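Oxysterol-binding protein homolog 3 (Saccharomyces cerevisiae, PDB 4IC4) carries lipids such as sterols between membranes without vesicles, in phosphoinositide-coupled transport through the cytosol, holding each lipid in a hydrophobic pocket. Local coordinates at residues L84-T89 and A155-W160; R114-P119 and G211-E216; I233-A238 and E246-S251; N306-I311 and D320-P325. One frame throughout, in Å; residues are numbered along the deposited sequence.

From the N terminus, contact 1 opens at 84-89 and closes at 155-160, bringing helix 83-88 onto the turn between strands 150-157 and 160-172. Before it closes, contact 2 has opened at 114-119; it closes at 211-216, so these two loops cross. Contact 2 ties a 3-10 turn to strand 214-225, about 31 Å from contact 1 between centres, on the opposite side of the chain's centre. Contact 3 follows in series as a hairpin of strands 230-235 and 247-253, next in the sheet to strand 214-225 and touching contact 2 through A238 and E216. Contact 4 closes a short loop between helices 300-305 and 325-331, about 37 Å from contact 3 between centres.

Contact 1: residues L84-T89 and A155-W160; sequences LLTKAT and AEHLDW
The indole of W160 is covered on both faces. The CB of H157 sits over its centre, 3.2 Å above the ring plane, while on the opposite face L85 CB makes a CH-pi contact 3.7 Å from the centroid of the five-membered ring, 12° off its normal. L85 CD1 extends this cover over the six-membered ring. At the indole edge, in plane, T86 OG1 accepts from W160 NE1 at 3.0 Å with a nearly straight N-H...O angle of 174°, which, with the cover on both faces, holds the rotation of the ring. The imidazole of H157 has W160 NE1 over one face and D159 N at its edge, in plane, donating to H157 ND1 at 2.9 Å. T89 OG1 donates to T86 O at 2.7 Å and shares a water with D159 OD2, the bond to the carboxylate being weak. An alanine in place of W160 would remove the donor to T86 and the surface under L85, and would probably loosen the helix against the turn. H157 N also donates to W160 O, tightening the hairpin turn through L158 and D159. The arrangement is that of helix 83-88 packed on a beta hairpin of the OSBP-related domain's beta barrel.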
# COMPACT_ATOMS: atom_id res chain seq x y z
N LEU A 84 -4.85 4.75 14.33
CA LEU A 84 -3.65 5.04 15.11
C LEU A 84 -3.27 6.51 14.94
O LEU A 84 -2.78 7.15 15.87
CB LEU A 84 -2.48 4.17 14.65
CG LEU A 84 -2.50 2.70 15.09
CD1 LEU A 84 -1.40 1.94 14.36
CD2 LEU A 84 -2.30 2.60 16.59
N LEU A 85 -3.49 7.04 13.74
CA LEU A 85 -3.18 8.44 13.47
C LEU A 85 -4.14 9.33 14.23
O LEU A 85 -3.75 10.35 14.80
CB LEU A 85 -3.27 8.72 11.97
CG LEU A 85 -2.28 7.92 11.11
CD1 LEU A 85 -2.46 8.29 9.64
CD2 LEU A 85 -0.85 8.20 11.58
N THR A 86 -5.41 8.94 14.24
CA THR A 86 -6.42 9.71 14.95
C THR A 86 -6.09 9.71 16.44
O THR A 86 -6.15 10.75 17.09
CB THR A 86 -7.82 9.10 14.71
OG1 THR A 86 -8.11 9.14 13.31
CG2 THR A 86 -8.88 9.90 15.47
N LYS A 87 -5.69 8.55 16.97
CA LYS A 87 -5.34 8.46 18.38
C LYS A 87 -4.10 9.31 18.66
O LYS A 87 -3.98 9.92 19.73
CB LYS A 87 -5.06 7.01 18.77
CG LYS A 87 -4.69 6.83 20.24
CD LYS A 87 -4.48 5.37 20.62
CE LYS A 87 -5.76 4.57 20.56
NZ LYS A 87 -6.28 4.42 19.17
N ALA A 88 -3.19 9.36 17.70
CA ALA A 88 -1.97 10.13 17.85
C ALA A 88 -2.27 11.61 18.09
O ALA A 88 -1.63 12.25 18.92
CB ALA A 88 -1.08 9.97 16.61
N THR A 89 -3.26 12.15 17.38
CA THR A 89 -3.63 13.56 17.53
C THR A 89 -4.29 13.84 18.88
O THR A 89 -4.55 15.00 19.21
CB THR A 89 -4.62 14.03 16.43
OG1 THR A 89 -5.88 13.37 16.60
CG2 THR A 89 -4.06 13.73 15.05
N ALA A 155 -4.57 11.14 1.55
CA ALA A 155 -5.57 10.65 2.50
C ALA A 155 -5.93 11.79 3.43
O ALA A 155 -5.05 12.52 3.89
CB ALA A 155 -5.00 9.48 3.29
N GLU A 156 -7.22 11.95 3.70
CA GLU A 156 -7.70 13.02 4.57
C GLU A 156 -8.68 12.57 5.63
O GLU A 156 -9.58 11.76 5.35
CB GLU A 156 -8.42 14.10 3.76
CG GLU A 156 -7.74 14.56 2.51
CD GLU A 156 -8.63 15.51 1.74
OE1 GLU A 156 -8.74 16.69 2.14
OE2 GLU A 156 -9.24 15.07 0.74
N HIS A 157 -8.52 13.14 6.81
CA HIS A 157 -9.36 12.89 7.98
C HIS A 157 -9.59 14.30 8.53
O HIS A 157 -8.88 15.23 8.15
CB HIS A 157 -8.59 12.03 8.99
CG HIS A 157 -9.36 11.69 10.23
ND1 HIS A 157 -9.53 12.58 11.27
CD2 HIS A 157 -9.96 10.54 10.61
CE1 HIS A 157 -10.20 11.98 12.25
NE2 HIS A 157 -10.47 10.75 11.87
N LEU A 158 -10.57 14.47 9.40
CA LEU A 158 -10.82 15.79 9.96
C LEU A 158 -9.61 16.31 10.73
O LEU A 158 -9.33 17.51 10.73
CB LEU A 158 -12.02 15.74 10.92
CG LEU A 158 -12.28 17.01 11.74
CD1 LEU A 158 -12.73 18.12 10.82
CD2 LEU A 158 -13.34 16.73 12.80
N ASP A 159 -8.87 15.40 11.36
CA ASP A 159 -7.73 15.80 12.19
C ASP A 159 -6.33 15.55 11.65
O ASP A 159 -5.35 15.89 12.31
CB ASP A 159 -7.87 15.15 13.57
CG ASP A 159 -9.23 15.38 14.19
OD1 ASP A 159 -9.72 16.53 14.13
OD2 ASP A 159 -9.81 14.42 14.74
N TRP A 160 -6.22 14.97 10.46
CA TRP A 160 -4.91 14.71 9.87
C TRP A 160 -5.05 14.41 8.40
O TRP A 160 -6.13 14.10 7.91
CB TRP A 160 -4.21 13.52 10.56
CG TRP A 160 -5.03 12.24 10.61
CD1 TRP A 160 -5.77 11.79 11.67
CD2 TRP A 160 -5.21 11.29 9.55
NE1 TRP A 160 -6.39 10.61 11.34
CE2 TRP A 160 -6.07 10.28 10.05
CE3 TRP A 160 -4.74 11.18 8.24
CZ2 TRP A 160 -6.47 9.18 9.27
CZ3 TRP A 160 -5.13 10.09 7.46
CH2 TRP A 160 -5.99 9.10 7.99
O HOH W 1 -8.30 14.25 17.23

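Contact 2: residues R114-P119 and G211-E216; sequences RTLRKP and GERYME
T115 and M215 slide past each other in opposite directions, and their flanks make the apolar half of the contact. The methyl CG2 of T115 lies anti to its own carbonyl carbon and meets M215 CG at 3.5 Å; the same methyl is 3.7 Å from M215 SD, where the methionine chain bends at chi3 (63°). The T115 hydroxyl takes the crowded position between backbone N and carbonyl carbon (chi1 69°), from which OG1 is hydrogen-bonded to K112 O and at the same time passes Y214 CA at 3.5 Å. L116 and R213 cross obliquely, with L116 CD2 4.2 Å from R213 CD. The arginine chain bends at chi3 (51°), and this turns its guanidinium over the backbone at L116, whose CA stands 4.0 Å above the centre of the planar group. R213 NH2 comes within 3.0 Å of T115 O, but the angle is too poor for a hydrogen bond. Across the strand, the side chain of Y214 leaves in the other direction and touches K206 of strand 203-206, while M215 also touches T203 and L205. A 3-10 turn is thus laid on the start of barrel strand 214-225. It is followed, after L116 and R117, by K118, whose side chain leads away from the contact and which belongs to the phosphatidylinositol 4-phosphate binding site of the OSBP-related domain.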
# COMPACT_ATOMS: atom_id res chain seq x y z
N ARG A 114 0.51 -14.50 1.37
CA ARG A 114 0.45 -13.20 0.72
C ARG A 114 1.69 -12.88 -0.11
O ARG A 114 1.63 -12.10 -1.06
CB ARG A 114 0.25 -12.09 1.77
CG ARG A 114 -0.08 -10.71 1.20
CD ARG A 114 -1.49 -10.67 0.61
NE ARG A 114 -1.70 -9.49 -0.23
CZ ARG A 114 -2.14 -8.31 0.21
NH1 ARG A 114 -2.42 -8.11 1.49
NH2 ARG A 114 -2.29 -7.31 -0.66
N THR A 115 2.82 -13.50 0.22
CA THR A 115 4.06 -13.24 -0.51
C THR A 115 4.22 -14.04 -1.81
O THR A 115 5.18 -13.84 -2.54
CB THR A 115 5.30 -13.51 0.37
OG1 THR A 115 5.42 -14.91 0.62
CG2 THR A 115 5.19 -12.77 1.70
N LEU A 116 3.26 -14.92 -2.10
CA LEU A 116 3.31 -15.76 -3.30
C LEU A 116 2.97 -15.04 -4.60
O LEU A 116 3.50 -15.39 -5.66
CB LEU A 116 2.38 -16.97 -3.12
CG LEU A 116 2.75 -17.95 -2.02
CD1 LEU A 116 1.60 -18.91 -1.78
CD2 LEU A 116 4.01 -18.71 -2.41
N ARG A 117 2.08 -14.06 -4.54
CA ARG A 117 1.67 -13.31 -5.73
C ARG A 117 1.87 -11.80 -5.55
O ARG A 117 2.14 -11.33 -4.45
CB ARG A 117 0.21 -13.58 -6.07
CG ARG A 117 -0.10 -14.99 -6.57
CD ARG A 117 -0.86 -15.76 -5.52
NE ARG A 117 -1.51 -16.96 -6.04
CZ ARG A 117 -2.17 -17.83 -5.28
NH1 ARG A 117 -2.27 -17.63 -3.97
NH2 ARG A 117 -2.73 -18.89 -5.83
N LYS A 118 1.72 -11.06 -6.64
CA LYS A 118 1.88 -9.60 -6.63
C LYS A 118 0.64 -8.92 -7.20
O LYS A 118 -0.12 -9.52 -7.95
CB LYS A 118 3.10 -9.20 -7.46
CG LYS A 118 2.91 -9.39 -8.96
CD LYS A 118 4.16 -8.98 -9.73
CE LYS A 118 3.95 -9.13 -11.23
NZ LYS A 118 2.83 -8.28 -11.72
N PRO A 119 0.41 -7.65 -6.83
CA PRO A 119 -0.77 -6.95 -7.36
C PRO A 119 -0.62 -6.64 -8.84
O PRO A 119 0.49 -6.68 -9.39
CB PRO A 119 -0.80 -5.66 -6.53
CG PRO A 119 -0.11 -6.04 -5.26
CD PRO A 119 1.04 -6.88 -5.75
N GLY A 211 11.19 -24.24 -1.00
CA GLY A 211 10.56 -24.02 0.29
C GLY A 211 9.42 -23.02 0.19
O GLY A 211 9.01 -22.65 -0.91
N GLU A 212 8.92 -22.59 1.34
CA GLU A 212 7.82 -21.64 1.38
C GLU A 212 8.36 -20.21 1.39
O GLU A 212 9.04 -19.79 2.33
CB GLU A 212 6.95 -21.89 2.62
CG GLU A 212 5.72 -21.01 2.70
CD GLU A 212 4.78 -21.43 3.82
OE1 GLU A 212 4.30 -22.58 3.79
OE2 GLU A 212 4.52 -20.61 4.72
N ARG A 213 8.05 -19.47 0.33
CA ARG A 213 8.48 -18.08 0.20
C ARG A 213 7.89 -17.24 1.32
O ARG A 213 6.81 -17.54 1.83
CB ARG A 213 8.03 -17.52 -1.15
CG ARG A 213 8.67 -18.19 -2.35
CD ARG A 213 7.91 -17.87 -3.64
NE ARG A 213 7.70 -16.44 -3.81
CZ ARG A 213 7.05 -15.90 -4.84
NH1 ARG A 213 6.56 -16.68 -5.80
NH2 ARG A 213 6.89 -14.59 -4.91
N TYR A 214 8.60 -16.19 1.72
CA TYR A 214 8.12 -15.30 2.77
C TYR A 214 8.87 -13.97 2.72
O TYR A 214 9.90 -13.85 2.07
CB TYR A 214 8.27 -15.95 4.15
CG TYR A 214 9.70 -16.12 4.63
CD1 TYR A 214 10.38 -15.08 5.26
CD2 TYR A 214 10.36 -17.33 4.47
CE1 TYR A 214 11.69 -15.24 5.71
CE2 TYR A 214 11.67 -17.51 4.92
CZ TYR A 214 12.32 -16.46 5.54
OH TYR A 214 13.62 -16.63 5.98
N MET A 215 8.32 -12.98 3.41
CA MET A 215 8.93 -11.66 3.46
C MET A 215 9.20 -11.23 4.89
O MET A 215 8.50 -11.64 5.82
CB MET A 215 8.02 -10.63 2.80
CG MET A 215 8.00 -10.71 1.29
SD MET A 215 6.77 -9.60 0.58
CE MET A 215 7.40 -8.00 1.08
N GLU A 216 10.22 -10.39 5.06
CA GLU A 216 10.56 -9.88 6.38
C GLU A 216 11.26 -8.54 6.23
O GLU A 216 11.99 -8.30 5.26
CB GLU A 216 11.47 -10.87 7.12
CG GLU A 216 12.90 -10.94 6.59
CD GLU A 216 13.75 -11.97 7.32
OE1 GLU A 216 14.99 -11.90 7.20
OE2 GLU A 216 13.18 -12.86 7.99

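Contact 3: residues I233-A238 and E246-S251; sequences ILFDKA and EGFKVS
F248 holds its CG in the crowded position between backbone N and carbonyl carbon (chi1 68°), whereas F235 has CG anti to the carbonyl carbon (chi1 -62°); with these torsions the two side chains lie side by side, and F235 CD1 meets F248 CB at 3.6 Å. On the same face of the sheet I233 and V250 point the same way, with I233 CG1 3.9 Å from V250 CG2. I103 of helix 94-104 covers I233, F248 and V250. The backbones define the register: L234 and K249 form an antiparallel hydrogen-bonded pair, K249 N donating to L234 O at 2.9 Å and 165°, flanked by the non-hydrogen-bonded pairs I233 with V250 and F235 with F248. Just beyond the strand, D236 N donates to G247 O at 3.0 Å, approaching from above the carbonyl plane. A water donates to D236 OD2 and accepts from G247 N, each at 2.9 Å. A beta carbon on G247 would fall 2.4 Å from D236 OD2, and so would clash with the carboxylate as it is placed here. On the other face K249 NZ pairs with E276. This is an antiparallel beta hairpin of the OSBP-related domain, with its apolar face turned to a helix.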
# COMPACT_ATOMS: atom_id res chain seq x y z
N ILE A 233 13.38 2.73 14.57
CA ILE A 233 12.85 1.37 14.53
C ILE A 233 13.90 0.41 13.99
O ILE A 233 14.38 0.59 12.87
CB ILE A 233 11.59 1.28 13.63
CG1 ILE A 233 10.49 2.20 14.15
CG2 ILE A 233 11.08 -0.15 13.60
CD1 ILE A 233 10.68 3.66 13.81
N LEU A 234 14.25 -0.59 14.78
CA LEU A 234 15.23 -1.58 14.36
C LEU A 234 14.61 -2.98 14.36
O LEU A 234 14.04 -3.42 15.35
CB LEU A 234 16.45 -1.56 15.29
CG LEU A 234 16.24 -1.78 16.78
CD1 LEU A 234 17.59 -2.03 17.45
CD2 LEU A 234 15.55 -0.58 17.40
N PHE A 235 14.72 -3.66 13.22
CA PHE A 235 14.17 -5.00 13.09
C PHE A 235 15.20 -6.06 13.46
O PHE A 235 16.39 -5.90 13.19
CB PHE A 235 13.69 -5.21 11.65
CG PHE A 235 12.59 -4.27 11.25
CD1 PHE A 235 11.29 -4.47 11.69
CD2 PHE A 235 12.87 -3.15 10.47
CE1 PHE A 235 10.28 -3.57 11.36
CE2 PHE A 235 11.87 -2.25 10.14
CZ PHE A 235 10.57 -2.46 10.58
N ASP A 236 14.74 -7.14 14.09
CA ASP A 236 15.63 -8.23 14.50
C ASP A 236 16.33 -8.83 13.29
O ASP A 236 15.73 -8.95 12.22
CB ASP A 236 14.84 -9.33 15.21
CG ASP A 236 14.31 -8.90 16.56
OD1 ASP A 236 14.63 -7.78 17.01
OD2 ASP A 236 13.57 -9.69 17.18
N LYS A 237 17.59 -9.21 13.46
CA LYS A 237 18.32 -9.81 12.35
C LYS A 237 18.11 -11.32 12.32
O LYS A 237 18.22 -11.99 13.34
CB LYS A 237 19.81 -9.51 12.45
CG LYS A 237 20.60 -10.04 11.26
CD LYS A 237 22.06 -9.65 11.31
CE LYS A 237 22.81 -10.22 10.11
NZ LYS A 237 22.26 -9.75 8.82
N ALA A 238 17.79 -11.84 11.14
CA ALA A 238 17.57 -13.26 10.96
C ALA A 238 17.88 -13.64 9.52
O ALA A 238 17.32 -13.06 8.58
CB ALA A 238 16.12 -13.61 11.29
N GLU A 246 10.51 -11.49 12.97
CA GLU A 246 9.22 -10.88 13.27
C GLU A 246 9.27 -9.80 14.35
O GLU A 246 8.37 -8.96 14.44
CB GLU A 246 8.21 -11.96 13.66
CG GLU A 246 7.87 -12.89 12.51
CD GLU A 246 6.94 -14.01 12.90
OE1 GLU A 246 6.12 -13.81 13.83
OE2 GLU A 246 7.01 -15.08 12.27
N GLY A 247 10.32 -9.82 15.17
CA GLY A 247 10.43 -8.84 16.23
C GLY A 247 11.13 -7.54 15.86
O GLY A 247 11.87 -7.48 14.88
N PHE A 248 10.90 -6.51 16.65
CA PHE A 248 11.53 -5.22 16.41
C PHE A 248 11.46 -4.36 17.66
O PHE A 248 10.65 -4.62 18.56
CB PHE A 248 10.84 -4.51 15.24
CG PHE A 248 9.43 -4.08 15.53
CD1 PHE A 248 9.17 -2.87 16.17
CD2 PHE A 248 8.36 -4.89 15.18
CE1 PHE A 248 7.86 -2.47 16.45
CE2 PHE A 248 7.05 -4.51 15.46
CZ PHE A 248 6.80 -3.30 16.09
N LYS A 249 12.32 -3.35 17.72
CA LYS A 249 12.38 -2.44 18.86
C LYS A 249 12.26 -1.02 18.35
O LYS A 249 12.67 -0.71 17.23
CB LYS A 249 13.70 -2.61 19.60
CG LYS A 249 13.93 -3.98 20.22
CD LYS A 249 12.95 -4.26 21.35
CE LYS A 249 13.31 -5.55 22.08
NZ LYS A 249 12.40 -5.82 23.22
N VAL A 250 11.68 -0.15 19.16
CA VAL A 250 11.52 1.25 18.79
C VAL A 250 12.08 2.12 19.90
O VAL A 250 11.71 1.97 21.07
CB VAL A 250 10.03 1.62 18.59
CG1 VAL A 250 9.92 3.06 18.10
CG2 VAL A 250 9.39 0.67 17.59
N SER A 251 12.97 3.04 19.54
CA SER A 251 13.56 3.95 20.50
C SER A 251 13.06 5.35 20.20
O SER A 251 13.34 5.90 19.13
CB SER A 251 15.09 3.90 20.41
OG SER A 251 15.58 2.60 20.68
O HOH W 2 12.30 -11.88 15.73

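Contact 4: residues N306-I311 and D320-P325; sequences NEITEI and DSRLRP
Segment 306-311 runs without regular structure, whereas 320-325 starts as an Asx turn and continues as a short 3-10 segment, 321-323, that delivers R324 to the N-cap of helix 325-331; both belong to the connection between that helix and helix 300-305 in the OSBP-related domain. The Asx turn rests on R322 N donating to D320 OD2 at 3.0 Å, and L323 N closes the 3-10 turn on D320 O at 2.8 Å. The first segment has an ST turn of its own, I311 N donating to T309 OG1 at 3.1 Å. The backbones come closest at N306 and R322, with CA atoms 5.2 Å apart.

The side chain of R322 spans the gap. It is extended from CG to NE (chi2 -179°, chi3 -176°), and the apolar part of its chain crosses I308 obliquely, with I308 CG1 at 3.9 Å from R322 CD. I308 continues to L323, which it meets at about a right angle. The guanidinium is held by several partners: NH2 reaches the carbonyl of E129 in strand 127-132, and NE donates weakly to E307 O at its edge, near the plane. A leucine replacing R322 would lose these side-chain bonds and the charge opposite D320, and would probably weaken the hold on E307 O and on D320 and loosen the loop against strand 127-132. D320 OD2, approached by both donors from above the carboxylate plane, accepts from R322 N and forms a salt bridge with R322 NH1 at 2.9 Å.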
# COMPACT_ATOMS: atom_id res chain seq x y z
N ASN A 306 -11.43 -4.13 -3.30
CA ASN A 306 -12.01 -4.19 -4.63
C ASN A 306 -13.52 -4.35 -4.68
O ASN A 306 -14.08 -4.67 -5.73
CB ASN A 306 -11.36 -5.33 -5.43
CG ASN A 306 -11.38 -5.08 -6.93
OD1 ASN A 306 -11.58 -6.00 -7.73
ND2 ASN A 306 -11.15 -3.83 -7.32
N GLU A 307 -14.19 -4.12 -3.55
CA GLU A 307 -15.65 -4.23 -3.54
C GLU A 307 -16.34 -2.92 -3.87
O GLU A 307 -15.90 -1.84 -3.45
CB GLU A 307 -16.14 -4.71 -2.16
CG GLU A 307 -17.67 -4.78 -2.08
CD GLU A 307 -18.20 -5.27 -0.74
OE1 GLU A 307 -17.57 -4.99 0.30
OE2 GLU A 307 -19.27 -5.91 -0.73
N ILE A 308 -17.41 -3.02 -4.64
CA ILE A 308 -18.21 -1.85 -5.00
C ILE A 308 -19.43 -1.90 -4.08
O ILE A 308 -20.23 -2.84 -4.15
CB ILE A 308 -18.68 -1.91 -6.47
CG1 ILE A 308 -17.48 -1.80 -7.41
CG2 ILE A 308 -19.67 -0.78 -6.75
CD1 ILE A 308 -17.83 -1.94 -8.87
N THR A 309 -19.55 -0.92 -3.19
CA THR A 309 -20.68 -0.85 -2.27
C THR A 309 -21.52 0.36 -2.65
O THR A 309 -21.25 1.02 -3.65
CB THR A 309 -20.22 -0.67 -0.81
OG1 THR A 309 -19.63 0.63 -0.65
CG2 THR A 309 -19.20 -1.74 -0.41
N GLU A 310 -22.53 0.65 -1.84
CA GLU A 310 -23.40 1.80 -2.09
C GLU A 310 -22.59 3.10 -2.06
O GLU A 310 -23.04 4.13 -2.56
CB GLU A 310 -24.51 1.85 -1.04
CG GLU A 310 -23.99 1.97 0.38
CD GLU A 310 -25.07 1.76 1.42
OE1 GLU A 310 -25.99 2.60 1.50
OE2 GLU A 310 -24.99 0.75 2.15
N ILE A 311 -21.41 3.05 -1.47
CA ILE A 311 -20.57 4.25 -1.40
C ILE A 311 -20.04 4.59 -2.79
O ILE A 311 -20.04 5.75 -3.19
CB ILE A 311 -19.37 4.04 -0.45
CG1 ILE A 311 -19.86 3.90 0.99
CG2 ILE A 311 -18.40 5.22 -0.58
CD1 ILE A 311 -18.76 3.62 1.98
N ASP A 320 -11.30 3.93 -11.99
CA ASP A 320 -11.06 3.25 -10.71
C ASP A 320 -10.66 1.78 -10.87
O ASP A 320 -11.18 1.07 -11.73
CB ASP A 320 -12.30 3.36 -9.83
CG ASP A 320 -12.01 3.04 -8.37
OD1 ASP A 320 -11.55 3.94 -7.64
OD2 ASP A 320 -12.25 1.89 -7.95
N SER A 321 -9.74 1.33 -10.02
CA SER A 321 -9.29 -0.06 -10.07
C SER A 321 -10.44 -1.06 -9.94
O SER A 321 -10.36 -2.17 -10.45
CB SER A 321 -8.27 -0.34 -8.96
OG SER A 321 -7.09 0.42 -9.13
N ARG A 322 -11.51 -0.66 -9.25
CA ARG A 322 -12.66 -1.55 -9.08
C ARG A 322 -13.36 -1.83 -10.40
O ARG A 322 -14.17 -2.76 -10.49
CB ARG A 322 -13.68 -0.95 -8.12
CG ARG A 322 -13.18 -0.73 -6.70
CD ARG A 322 -14.30 -0.15 -5.86
NE ARG A 322 -13.87 0.18 -4.50
CZ ARG A 322 -13.18 1.26 -4.17
NH1 ARG A 322 -12.82 2.14 -5.09
NH2 ARG A 322 -12.86 1.47 -2.90
N LEU A 323 -13.06 -1.03 -11.42
CA LEU A 323 -13.70 -1.21 -12.72
C LEU A 323 -12.85 -1.98 -13.72
O LEU A 323 -13.27 -2.21 -14.86
CB LEU A 323 -14.09 0.16 -13.29
CG LEU A 323 -15.03 0.98 -12.39
CD1 LEU A 323 -15.38 2.31 -13.05
CD2 LEU A 323 -16.29 0.18 -12.08
N ARG A 324 -11.66 -2.40 -13.30
CA ARG A 324 -10.79 -3.17 -14.20
C ARG A 324 -11.35 -4.56 -14.43
O ARG A 324 -11.60 -5.31 -13.49
CB ARG A 324 -9.37 -3.25 -13.65
CG ARG A 324 -8.58 -2.00 -13.96
CD ARG A 324 -7.10 -2.13 -13.67
NE ARG A 324 -6.45 -3.23 -14.37
CZ ARG A 324 -5.14 -3.33 -14.51
NH1 ARG A 324 -4.35 -2.38 -14.01
NH2 ARG A 324 -4.59 -4.37 -15.12
N PRO A 325 -11.55 -4.93 -15.70
CA PRO A 325 -12.10 -6.24 -16.05
C PRO A 325 -11.20 -7.43 -15.79
O PRO A 325 -11.69 -8.52 -15.47
CB PRO A 325 -12.45 -6.09 -17.53
CG PRO A 325 -11.42 -5.14 -18.02
CD PRO A 325 -11.36 -4.10 -16.91